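Long-range contacts in probable zinc protease PqqL (Escherichia coli, PDB 6OFT), which probably cleaves peptides as a periplasmic zinc metalloprotease of the M16 family, this chain being the first half of the protein: residues N252-L263 against N427-N438; V284-Q292 against I303-V311. All coordinates share one frame; numbering follows the deposited sequence.

Interaction 1. Residues N252-L263 against N427-N438. With GOL (glycerol), chain C.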
loop_
_atom_site.group_PDB
_atom_site.type_symbol
_atom_site.label_atom_id
_atom_site.label_comp_id
_atom_site.label_asym_id
_atom_site.label_seq_id
_atom_site.Cartn_x
_atom_site.Cartn_y
_atom_site.Cartn_z
ATOM N N ASN A 252 -3.863 22.272 5.697
ATOM C CA ASN A 252 -3.258 21.694 4.494
ATOM C C ASN A 252 -2.314 22.738 3.890
ATOM O O ASN A 252 -2.624 23.934 3.927
ATOM C CB ASN A 252 -4.326 21.232 3.494
ATOM C CG ASN A 252 -5.012 19.940 3.878
ATOM O OD1 ASN A 252 -4.525 19.153 4.703
ATOM N ND2 ASN A 252 -6.153 19.670 3.261
ATOM N N ARG A 253 -1.144 22.308 3.398
ATOM C CA ARG A 253 -0.122 23.246 2.924
ATOM C C ARG A 253 -0.142 23.553 1.411
ATOM O O ARG A 253 0.424 24.570 0.999
ATOM C CB ARG A 253 1.282 22.781 3.360
ATOM C CG ARG A 253 1.730 21.446 2.759
ATOM C CD ARG A 253 3.212 21.201 2.986
ATOM N NE ARG A 253 3.793 20.374 1.927
ATOM C CZ ARG A 253 4.396 20.855 0.844
ATOM N NH1 ARG A 253 4.516 22.166 0.667
ATOM N NH2 ARG A 253 4.889 20.028 -0.069
ATOM N N VAL A 254 -0.780 22.694 0.597
ATOM C CA VAL A 254 -0.797 22.844 -0.863
ATOM C C VAL A 254 -2.221 22.950 -1.431
ATOM O O VAL A 254 -3.070 22.103 -1.150
ATOM C CB VAL A 254 0.028 21.697 -1.529
ATOM C CG1 VAL A 254 -0.105 21.703 -3.047
ATOM C CG2 VAL A 254 1.504 21.764 -1.128
ATOM N N ASN A 255 -2.463 23.992 -2.242
ATOM C CA ASN A 255 -3.729 24.180 -2.939
ATOM C C ASN A 255 -3.572 23.581 -4.321
ATOM O O ASN A 255 -2.469 23.594 -4.860
ATOM C CB ASN A 255 -4.119 25.654 -3.026
ATOM C CG ASN A 255 -4.407 26.285 -1.683
ATOM O OD1 ASN A 255 -5.014 25.687 -0.782
ATOM N ND2 ASN A 255 -3.970 27.515 -1.518
ATOM N N GLY A 256 -4.648 23.029 -4.874
ATOM C CA GLY A 256 -4.579 22.425 -6.200
ATOM C C GLY A 256 -5.849 21.780 -6.700
ATOM O O GLY A 256 -6.903 21.864 -6.064
ATOM N N ILE A 257 -5.734 21.131 -7.861
ATOM C CA ILE A 257 -6.825 20.453 -8.551
ATOM C C ILE A 257 -6.359 19.072 -9.020
ATOM O O ILE A 257 -5.226 18.920 -9.463
ATOM C CB ILE A 257 -7.417 21.341 -9.701
ATOM C CG1 ILE A 257 -8.716 20.722 -10.301
ATOM C CG2 ILE A 257 -6.366 21.678 -10.787
ATOM C CD1 ILE A 257 -9.597 21.667 -11.130
ATOM N N ALA A 258 -7.235 18.069 -8.909
ATOM C CA ALA A 258 -6.915 16.728 -9.359
ATOM C C ALA A 258 -8.126 16.046 -10.001
ATOM O O ALA A 258 -9.269 16.294 -9.602
ATOM C CB ALA A 258 -6.397 15.896 -8.185
ATOM N N LEU A 259 -7.862 15.218 -10.990
ATOM C CA LEU A 259 -8.893 14.344 -11.600
ATOM C C LEU A 259 -8.542 12.900 -11.216
ATOM O O LEU A 259 -7.414 12.520 -11.457
ATOM C CB LEU A 259 -8.916 14.504 -13.114
ATOM C CG LEU A 259 -9.811 13.521 -13.861
ATOM C CD1 LEU A 259 -11.241 13.604 -13.384
ATOM C CD2 LEU A 259 -9.760 13.749 -15.355
ATOM N N TYR A 260 -9.452 12.188 -10.582
ATOM C CA TYR A 260 -9.269 10.808 -10.148
ATOM C C TYR A 260 -10.139 9.883 -10.979
ATOM O O TYR A 260 -11.324 10.159 -11.163
ATOM C CB TYR A 260 -9.709 10.649 -8.685
ATOM C CG TYR A 260 -8.754 11.186 -7.638
ATOM C CD1 TYR A 260 -8.683 12.550 -7.365
ATOM C CD2 TYR A 260 -8.003 10.322 -6.843
ATOM C CE1 TYR A 260 -7.843 13.048 -6.369
ATOM C CE2 TYR A 260 -7.150 10.810 -5.850
ATOM C CZ TYR A 260 -7.049 12.176 -5.640
ATOM O OH TYR A 260 -6.204 12.665 -4.671
ATOM N N TYR A 261 -9.553 8.816 -11.452
ATOM C CA TYR A 261 -10.269 7.742 -12.168
ATOM C C TYR A 261 -10.199 6.494 -11.275
ATOM O O TYR A 261 -9.211 6.354 -10.601
ATOM C CB TYR A 261 -9.647 7.465 -13.535
ATOM C CG TYR A 261 -9.889 8.499 -14.601
ATOM C CD1 TYR A 261 -11.092 8.572 -15.269
ATOM C CD2 TYR A 261 -8.907 9.395 -14.958
ATOM C CE1 TYR A 261 -11.328 9.507 -16.254
ATOM C CE2 TYR A 261 -9.121 10.335 -15.946
ATOM C CZ TYR A 261 -10.339 10.399 -16.590
ATOM O OH TYR A 261 -10.581 11.310 -17.562
ATOM N N ARG A 262 -11.205 5.655 -11.244
ATOM C CA ARG A 262 -11.185 4.426 -10.453
ATOM C C ARG A 262 -11.321 3.278 -11.439
ATOM O O ARG A 262 -12.145 3.337 -12.345
ATOM C CB ARG A 262 -12.298 4.379 -9.389
ATOM C CG ARG A 262 -12.313 5.553 -8.393
ATOM C CD ARG A 262 -13.185 5.266 -7.171
ATOM N NE ARG A 262 -14.440 4.596 -7.530
ATOM C CZ ARG A 262 -15.021 3.642 -6.811
ATOM N NH1 ARG A 262 -14.489 3.253 -5.655
ATOM N NH2 ARG A 262 -16.141 3.073 -7.235
ATOM N N LEU A 263 -10.492 2.251 -11.289
ATOM C CA LEU A 263 -10.497 1.133 -12.249
ATOM C C LEU A 263 -9.986 -0.167 -11.620
ATOM O O LEU A 263 -9.232 -0.093 -10.645
ATOM C CB LEU A 263 -9.633 1.503 -13.490
ATOM C CG LEU A 263 -8.127 1.773 -13.272
ATOM C CD1 LEU A 263 -7.336 1.429 -14.505
ATOM C CD2 LEU A 263 -7.859 3.232 -12.889
ATOM N N ASN A 427 -13.735 6.517 -19.068
ATOM C CA ASN A 427 -14.142 5.875 -17.795
ATOM C C ASN A 427 -15.079 6.812 -17.015
ATOM O O ASN A 427 -14.663 7.885 -16.646
ATOM C CB ASN A 427 -12.917 5.351 -17.049
ATOM C CG ASN A 427 -13.171 4.701 -15.719
ATOM O OD1 ASN A 427 -14.274 4.688 -15.230
ATOM N ND2 ASN A 427 -12.122 4.160 -15.133
ATOM N N GLN A 428 -16.291 6.368 -16.796
ATOM C CA GLN A 428 -17.356 7.116 -16.094
ATOM C C GLN A 428 -17.140 7.173 -14.566
ATOM O O GLN A 428 -17.789 7.970 -13.889
ATOM C CB GLN A 428 -18.720 6.475 -16.377
ATOM C CG GLN A 428 -19.062 6.274 -17.846
ATOM C CD GLN A 428 -20.326 5.466 -17.963
ATOM O OE1 GLN A 428 -21.432 6.004 -17.946
ATOM N NE2 GLN A 428 -20.190 4.152 -18.068
ATOM N N ASP A 429 -16.255 6.323 -14.026
ATOM C CA ASP A 429 -15.987 6.296 -12.601
ATOM C C ASP A 429 -14.860 7.263 -12.285
ATOM O O ASP A 429 -13.692 6.893 -12.197
ATOM C CB ASP A 429 -15.775 4.849 -12.090
ATOM C CG ASP A 429 -15.828 4.685 -10.590
ATOM O OD1 ASP A 429 -16.060 3.543 -10.127
ATOM O OD2 ASP A 429 -15.617 5.698 -9.865
ATOM N N ALA A 430 -15.273 8.506 -12.133
ATOM C CA ALA A 430 -14.324 9.614 -11.940
ATOM C C ALA A 430 -14.804 10.710 -10.990
ATOM O O ALA A 430 -15.995 10.790 -10.788
ATOM C CB ALA A 430 -13.948 10.213 -13.263
ATOM N N PHE A 431 -13.869 11.494 -10.464
ATOM C CA PHE A 431 -14.211 12.640 -9.640
ATOM C C PHE A 431 -13.151 13.739 -9.714
ATOM O O PHE A 431 -11.951 13.450 -9.746
ATOM C CB PHE A 431 -14.556 12.258 -8.181
ATOM C CG PHE A 431 -13.435 11.746 -7.308
ATOM C CD1 PHE A 431 -13.202 10.375 -7.177
ATOM C CD2 PHE A 431 -12.664 12.623 -6.549
ATOM C CE1 PHE A 431 -12.201 9.899 -6.324
ATOM C CE2 PHE A 431 -11.646 12.147 -5.714
ATOM C CZ PHE A 431 -11.436 10.789 -5.589
ATOM N N TRP A 432 -13.625 14.970 -9.761
ATOM C CA TRP A 432 -12.792 16.193 -9.727
ATOM C C TRP A 432 -12.601 16.601 -8.275
ATOM O O TRP A 432 -13.547 16.532 -7.535
ATOM C CB TRP A 432 -13.435 17.336 -10.508
ATOM C CG TRP A 432 -13.288 17.182 -11.981
ATOM C CD1 TRP A 432 -14.203 16.667 -12.829
ATOM C CD2 TRP A 432 -12.141 17.512 -12.770
ATOM N NE1 TRP A 432 -13.707 16.666 -14.091
ATOM C CE2 TRP A 432 -12.445 17.169 -14.093
ATOM C CE3 TRP A 432 -10.897 18.070 -12.494
ATOM C CZ2 TRP A 432 -11.551 17.359 -15.138
ATOM C CZ3 TRP A 432 -10.018 18.260 -13.524
ATOM C CH2 TRP A 432 -10.333 17.899 -14.828
ATOM N N GLU A 433 -11.421 17.020 -7.913
ATOM C CA GLU A 433 -11.176 17.443 -6.551
ATOM C C GLU A 433 -10.270 18.663 -6.464
ATOM O O GLU A 433 -9.220 18.704 -7.092
ATOM C CB GLU A 433 -10.579 16.277 -5.753
ATOM C CG GLU A 433 -10.387 16.555 -4.274
ATOM C CD GLU A 433 -9.408 15.574 -3.678
ATOM O OE1 GLU A 433 -9.854 14.487 -3.249
ATOM O OE2 GLU A 433 -8.192 15.868 -3.678
ATOM N N GLN A 434 -10.670 19.632 -5.645
ATOM C CA GLN A 434 -9.875 20.817 -5.367
ATOM C C GLN A 434 -9.561 20.872 -3.892
ATOM O O GLN A 434 -10.392 20.499 -3.073
ATOM C CB GLN A 434 -10.574 22.102 -5.819
ATOM C CG GLN A 434 -10.380 22.366 -7.312
ATOM C CD GLN A 434 -11.327 23.399 -7.844
ATOM O OE1 GLN A 434 -10.925 24.466 -8.307
ATOM N NE2 GLN A 434 -12.607 23.100 -7.808
ATOM N N MET A 435 -8.365 21.350 -3.557
ATOM C CA MET A 435 -7.919 21.491 -2.175
ATOM C C MET A 435 -7.618 22.949 -1.928
ATOM O O MET A 435 -6.927 23.571 -2.732
ATOM C CB MET A 435 -6.705 20.596 -1.908
ATOM C CG MET A 435 -7.085 19.140 -1.770
ATOM S SD MET A 435 -5.686 18.016 -1.583
ATOM C CE MET A 435 -5.088 18.485 0.094
ATOM N N VAL A 436 -8.255 23.524 -0.892
ATOM C CA VAL A 436 -8.131 24.939 -0.511
ATOM C C VAL A 436 -7.784 25.072 0.982
ATOM O O VAL A 436 -8.232 24.252 1.788
ATOM C CB VAL A 436 -9.334 25.822 -0.946
ATOM C CG1 VAL A 436 -9.430 25.896 -2.463
ATOM C CG2 VAL A 436 -10.657 25.343 -0.344
ATOM N N ASN A 437 -6.945 26.063 1.337
ATOM C CA ASN A 437 -6.515 26.232 2.735
ATOM C C ASN A 437 -6.778 27.630 3.319
ATOM O O ASN A 437 -6.396 27.905 4.455
ATOM C CB ASN A 437 -5.042 25.819 2.914
ATOM C CG ASN A 437 -4.031 26.564 2.076
ATOM O OD1 ASN A 437 -4.308 27.602 1.459
ATOM N ND2 ASN A 437 -2.825 26.033 2.046
ATOM N N ASN A 438 -7.440 28.497 2.555
ATOM C CA ASN A 438 -7.819 29.850 2.975
ATOM C C ASN A 438 -9.059 30.252 2.193
ATOM O O ASN A 438 -9.414 29.570 1.222
ATOM C CB ASN A 438 -6.662 30.855 2.814
ATOM C CG ASN A 438 -6.183 31.044 1.398
ATOM O OD1 ASN A 438 -6.805 31.750 0.595
ATOM N ND2 ASN A 438 -5.060 30.432 1.064
HETATM C C1 GOL C . -13.992 14.377 -16.565
HETATM O O1 GOL C . -14.559 15.606 -16.809
HETATM C C2 GOL C . -14.321 13.448 -17.707
HETATM O O2 GOL C . -13.695 13.987 -18.866
HETATM C C3 GOL C . -13.874 12.058 -17.307
HETATM O O3 GOL C . -12.872 11.606 -18.139
HETATM O O HOH W 1 -7.303 21.476 1.440
HETATM O O HOH W 2 -14.807 1.706 -11.688
#
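Strands 256-263 and 430-436 run antiparallel in the mixed sheet of the chain's second M16-type domain; Gly256-Met435, Ala258-Glu433 and Tyr260-Phe431 are hydrogen-bonded pairs, Leu259-Trp432 a non-hydrogen-bonded one. Phe431 carries CG between its backbone N and carbonyl carbon (chi1 69°), which swings the ring back over Tyr260. The two rings lie nearly parallel (planes 7° apart, centroids 4.5 Å apart) but are slid so far that they barely overlap; instead Tyr260 CB sits over the Phe431 face, 3.6 Å from the ring centroid, as a CH-pi contact. On the other face of the sheet Leu259 CD1 stands 3.9 Å above the centroid of the Trp432 five-membered ring. Helix 148-160, from much earlier in the chain, covers the face of Tyr260 and Met435, and helix 448-459 that of Trp432 and Gln434; the sheet, with helix 271-296 packed on it, is consistent with the alpha/beta fold of M16 domains. Glu433, beside Tyr260, makes salt bridges to Arg156 and Arg323. A glycerol, probably from crystallisation, accepts from Trp432 NE1 through O1.

Polar side chains secure both ends. Arg262 forms a side-on salt bridge with Asp429, NE to OD2 at 2.8 Å and NH2 to OD1 at 2.9 Å; Arg243 shares the carboxylate, while Arg262 NH1 reaches Ala162 O. Asn427 closes an Asx turn onto Asp429 N and sends ND2 across to Arg262 O at 2.9 Å. At the far end Asn437 ND2 binds Asn252 O at 2.8 Å, and Asn255 ND2, also bound to Asp328 O, reaches Asn437 OD1 at 3.0 Å from above its carbonyl plane.

Interaction 2. Residues V284-Q292 against I303-V311; sequences VQLFNQRLQ and ISGGTARSV
CG of Asn288 stands anti to the carbonyl carbon (chi1 -71°), a turn that brings the amide end of the side chain from the helix flank against the backbone of Ala308. Here helix 271-296 lies along strand 303-314, an outermost strand of the domain's alpha/beta sheet; the two short segments run antiparallel, with axes 7.2 Å apart at closest approach. Asn288 OD1 takes the Ala308 N-H on an in-plane lone pair at 2.7 Å, though the bond is bent at the hydrogen (135°). ND2 of the same amide donates to Ala308 O at 3.2 Å, more nearly straight (158°). Because Thr307 and Arg309 bond through their backbones to strand 317-326, Ala308 turns its own N-H and C=O to the opposite side, and one side-chain amide engages both. With an alanine at Asn288, the N-H and C=O of Ala308 would probably lose these mates, leaving apolar contacts to hold these segments together.

Those contacts flank the amide. Ala308 CB points at the helix and meets Phe287 CD1 at 3.5 Å, approaching obliquely the ring, which also meets the Phe322 ring of strand 317-326. Val284 lays CG1 3.3 Å from Ala308 O. Further along, Leu291 splits its methyls: CD1 goes to Ile303 CD1, 3.9 Å away, and CD2 to the backbone of Gly306. Glycine suits that place, for a CB there would collide with Leu291 CD2, which already lies 3.6 Å from Gly306 CA.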
loop_
_atom_site.group_PDB
_atom_site.type_symbol
_atom_site.label_atom_id
_atom_site.label_comp_id
_atom_site.label_asym_id
_atom_site.label_seq_id
_atom_site.Cartn_x
_atom_site.Cartn_y
_atom_site.Cartn_z
ATOM N N VAL A 284 1.353 7.138 -16.491
ATOM C CA VAL A 284 1.555 7.948 -15.284
ATOM C C VAL A 284 2.905 8.672 -15.398
ATOM O O VAL A 284 2.948 9.903 -15.277
ATOM C CB VAL A 284 1.415 7.060 -13.997
ATOM C CG1 VAL A 284 2.158 7.638 -12.794
ATOM C CG2 VAL A 284 -0.049 6.802 -13.656
ATOM N N GLN A 285 3.987 7.924 -15.696
ATOM C CA GLN A 285 5.319 8.506 -15.842
ATOM C C GLN A 285 5.408 9.523 -16.985
ATOM O O GLN A 285 6.023 10.573 -16.806
ATOM C CB GLN A 285 6.410 7.433 -16.001
ATOM C CG GLN A 285 7.826 8.051 -16.022
ATOM C CD GLN A 285 8.952 7.063 -15.883
ATOM O OE1 GLN A 285 8.748 5.889 -15.556
ATOM N NE2 GLN A 285 10.177 7.530 -16.119
ATOM N N LEU A 286 4.804 9.217 -18.145
ATOM C CA LEU A 286 4.835 10.108 -19.306
ATOM C C LEU A 286 4.159 11.447 -18.997
ATOM O O LEU A 286 4.695 12.495 -19.362
ATOM C CB LEU A 286 4.223 9.422 -20.528
ATOM C CG LEU A 286 5.093 8.367 -21.231
ATOM C CD1 LEU A 286 4.234 7.422 -22.028
ATOM C CD2 LEU A 286 6.129 9.009 -22.144
ATOM N N PHE A 287 3.023 11.412 -18.257
ATOM C CA PHE A 287 2.311 12.610 -17.816
ATOM C C PHE A 287 3.261 13.456 -16.948
ATOM O O PHE A 287 3.417 14.646 -17.199
ATOM C CB PHE A 287 1.055 12.226 -17.008
ATOM C CG PHE A 287 0.252 13.421 -16.548
ATOM C CD1 PHE A 287 0.571 14.083 -15.361
ATOM C CD2 PHE A 287 -0.819 13.888 -17.299
ATOM C CE1 PHE A 287 -0.177 15.180 -14.932
ATOM C CE2 PHE A 287 -1.559 14.997 -16.873
ATOM C CZ PHE A 287 -1.232 15.630 -15.693
ATOM N N ASN A 288 3.888 12.816 -15.932
ATOM C CA ASN A 288 4.847 13.415 -14.994
ATOM C C ASN A 288 6.005 14.058 -15.725
ATOM O O ASN A 288 6.363 15.193 -15.415
ATOM C CB ASN A 288 5.362 12.358 -13.992
ATOM C CG ASN A 288 4.310 11.946 -13.000
ATOM O OD1 ASN A 288 3.300 12.623 -12.865
ATOM N ND2 ASN A 288 4.514 10.838 -12.277
ATOM N N GLN A 289 6.587 13.317 -16.690
ATOM C CA GLN A 289 7.701 13.731 -17.547
ATOM C C GLN A 289 7.324 15.015 -18.291
ATOM O O GLN A 289 8.008 16.021 -18.117
ATOM C CB GLN A 289 8.088 12.581 -18.515
ATOM C CG GLN A 289 9.193 12.906 -19.524
ATOM C CD GLN A 289 9.726 11.674 -20.225
ATOM O OE1 GLN A 289 9.358 11.363 -21.364
ATOM N NE2 GLN A 289 10.628 10.955 -19.566
ATOM N N ARG A 290 6.192 15.013 -19.033
ATOM C CA ARG A 290 5.739 16.189 -19.781
ATOM C C ARG A 290 5.529 17.408 -18.903
ATOM O O ARG A 290 6.056 18.461 -19.235
ATOM C CB ARG A 290 4.501 15.904 -20.638
ATOM C CG ARG A 290 4.460 16.845 -21.836
ATOM C CD ARG A 290 3.297 16.584 -22.739
ATOM N NE ARG A 290 3.569 15.496 -23.673
ATOM C CZ ARG A 290 2.673 15.036 -24.534
ATOM N NH1 ARG A 290 1.464 15.576 -24.595
ATOM N NH2 ARG A 290 2.980 14.034 -25.343
ATOM N N LEU A 291 4.824 17.265 -17.761
ATOM C CA LEU A 291 4.599 18.377 -16.835
ATOM C C LEU A 291 5.912 18.967 -16.299
ATOM O O LEU A 291 6.056 20.194 -16.275
ATOM C CB LEU A 291 3.667 17.965 -15.677
ATOM C CG LEU A 291 3.191 19.097 -14.749
ATOM C CD1 LEU A 291 2.318 20.114 -15.490
ATOM C CD2 LEU A 291 2.437 18.542 -13.566
ATOM N N GLN A 292 6.863 18.100 -15.890
ATOM C CA GLN A 292 8.168 18.518 -15.374
ATOM C C GLN A 292 9.023 19.205 -16.433
ATOM O O GLN A 292 9.767 20.125 -16.094
ATOM C CB GLN A 292 8.931 17.350 -14.736
ATOM C CG GLN A 292 8.443 16.979 -13.333
ATOM C CD GLN A 292 8.496 18.135 -12.353
ATOM O OE1 GLN A 292 7.460 18.629 -11.885
ATOM N NE2 GLN A 292 9.700 18.599 -12.027
ATOM N N ILE A 303 1.946 27.813 -12.152
ATOM C CA ILE A 303 1.708 26.664 -11.261
ATOM C C ILE A 303 3.000 26.291 -10.504
ATOM O O ILE A 303 4.094 26.612 -10.980
ATOM C CB ILE A 303 1.104 25.438 -12.020
ATOM C CG1 ILE A 303 2.063 24.896 -13.101
ATOM C CG2 ILE A 303 -0.281 25.756 -12.594
ATOM C CD1 ILE A 303 1.912 23.424 -13.425
ATOM N N SER A 304 2.882 25.604 -9.347
ATOM C CA SER A 304 4.052 25.218 -8.555
ATOM C C SER A 304 4.622 23.846 -8.939
ATOM O O SER A 304 5.842 23.679 -9.006
ATOM C CB SER A 304 3.765 25.310 -7.058
ATOM O OG SER A 304 2.934 24.265 -6.579
ATOM N N GLY A 305 3.738 22.894 -9.204
ATOM C CA GLY A 305 4.110 21.543 -9.593
ATOM C C GLY A 305 2.900 20.686 -9.887
ATOM O O GLY A 305 1.836 21.198 -10.241
ATOM N N GLY A 306 3.073 19.383 -9.732
ATOM C CA GLY A 306 2.009 18.417 -9.954
ATOM C C GLY A 306 2.525 17.018 -10.193
ATOM O O GLY A 306 3.730 16.826 -10.388
ATOM N N THR A 307 1.606 16.029 -10.159
ATOM C CA THR A 307 1.931 14.608 -10.342
ATOM C C THR A 307 0.752 13.772 -10.855
ATOM O O THR A 307 -0.401 14.183 -10.782
ATOM C CB THR A 307 2.525 14.013 -9.032
ATOM O OG1 THR A 307 3.143 12.758 -9.317
ATOM C CG2 THR A 307 1.481 13.832 -7.920
ATOM N N ALA A 308 1.066 12.594 -11.357
ATOM C CA ALA A 308 0.132 11.558 -11.757
ATOM C C ALA A 308 0.580 10.356 -10.933
ATOM O O ALA A 308 1.786 10.155 -10.728
ATOM C CB ALA A 308 0.240 11.260 -13.240
ATOM N N ARG A 309 -0.378 9.604 -10.405
ATOM C CA ARG A 309 -0.077 8.458 -9.561
ATOM C C ARG A 309 -1.204 7.458 -9.572
ATOM O O ARG A 309 -2.364 7.816 -9.797
ATOM C CB ARG A 309 0.139 8.920 -8.113
ATOM C CG ARG A 309 1.432 8.422 -7.488
ATOM C CD ARG A 309 1.419 8.540 -5.971
ATOM N NE ARG A 309 1.400 9.934 -5.516
ATOM C CZ ARG A 309 0.778 10.355 -4.419
ATOM N NH1 ARG A 309 0.110 9.498 -3.655
ATOM N NH2 ARG A 309 0.806 11.637 -4.084
ATOM N N SER A 310 -0.852 6.203 -9.292
ATOM C CA SER A 310 -1.792 5.117 -9.110
ATOM C C SER A 310 -1.742 4.744 -7.629
ATOM O O SER A 310 -0.671 4.758 -7.023
ATOM C CB SER A 310 -1.448 3.921 -9.993
ATOM O OG SER A 310 -0.173 3.378 -9.695
ATOM N N VAL A 311 -2.900 4.465 -7.038
ATOM C CA VAL A 311 -3.008 4.055 -5.635
ATOM C C VAL A 311 -3.983 2.879 -5.515
ATOM O O VAL A 311 -5.000 2.864 -6.209
ATOM C CB VAL A 311 -3.341 5.254 -4.676
ATOM C CG1 VAL A 311 -4.701 5.887 -4.978
ATOM C CG2 VAL A 311 -3.235 4.856 -3.200
#

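How the interactions relate
Both contacts belong to one sheet: strand 317-326 runs between strand 256-264 of interaction 1 and strand 303-314 of interaction 2, so the two share a neighbour without touching. Their centres are 14 Å apart and their nearest atoms about 5 Å. Phe322 is one tie between them, its backbone bonded to Leu259 and its ring against Phe287; Arg323 likewise bonds to Thr307 through its backbone and salt-bridges Glu433. Strand 256-264 leads in sequence to helix 271-296, while 427-438 returns much later to complete interaction 1. Both contacts lie away from the predicted zinc site of His54, His58 and Glu134.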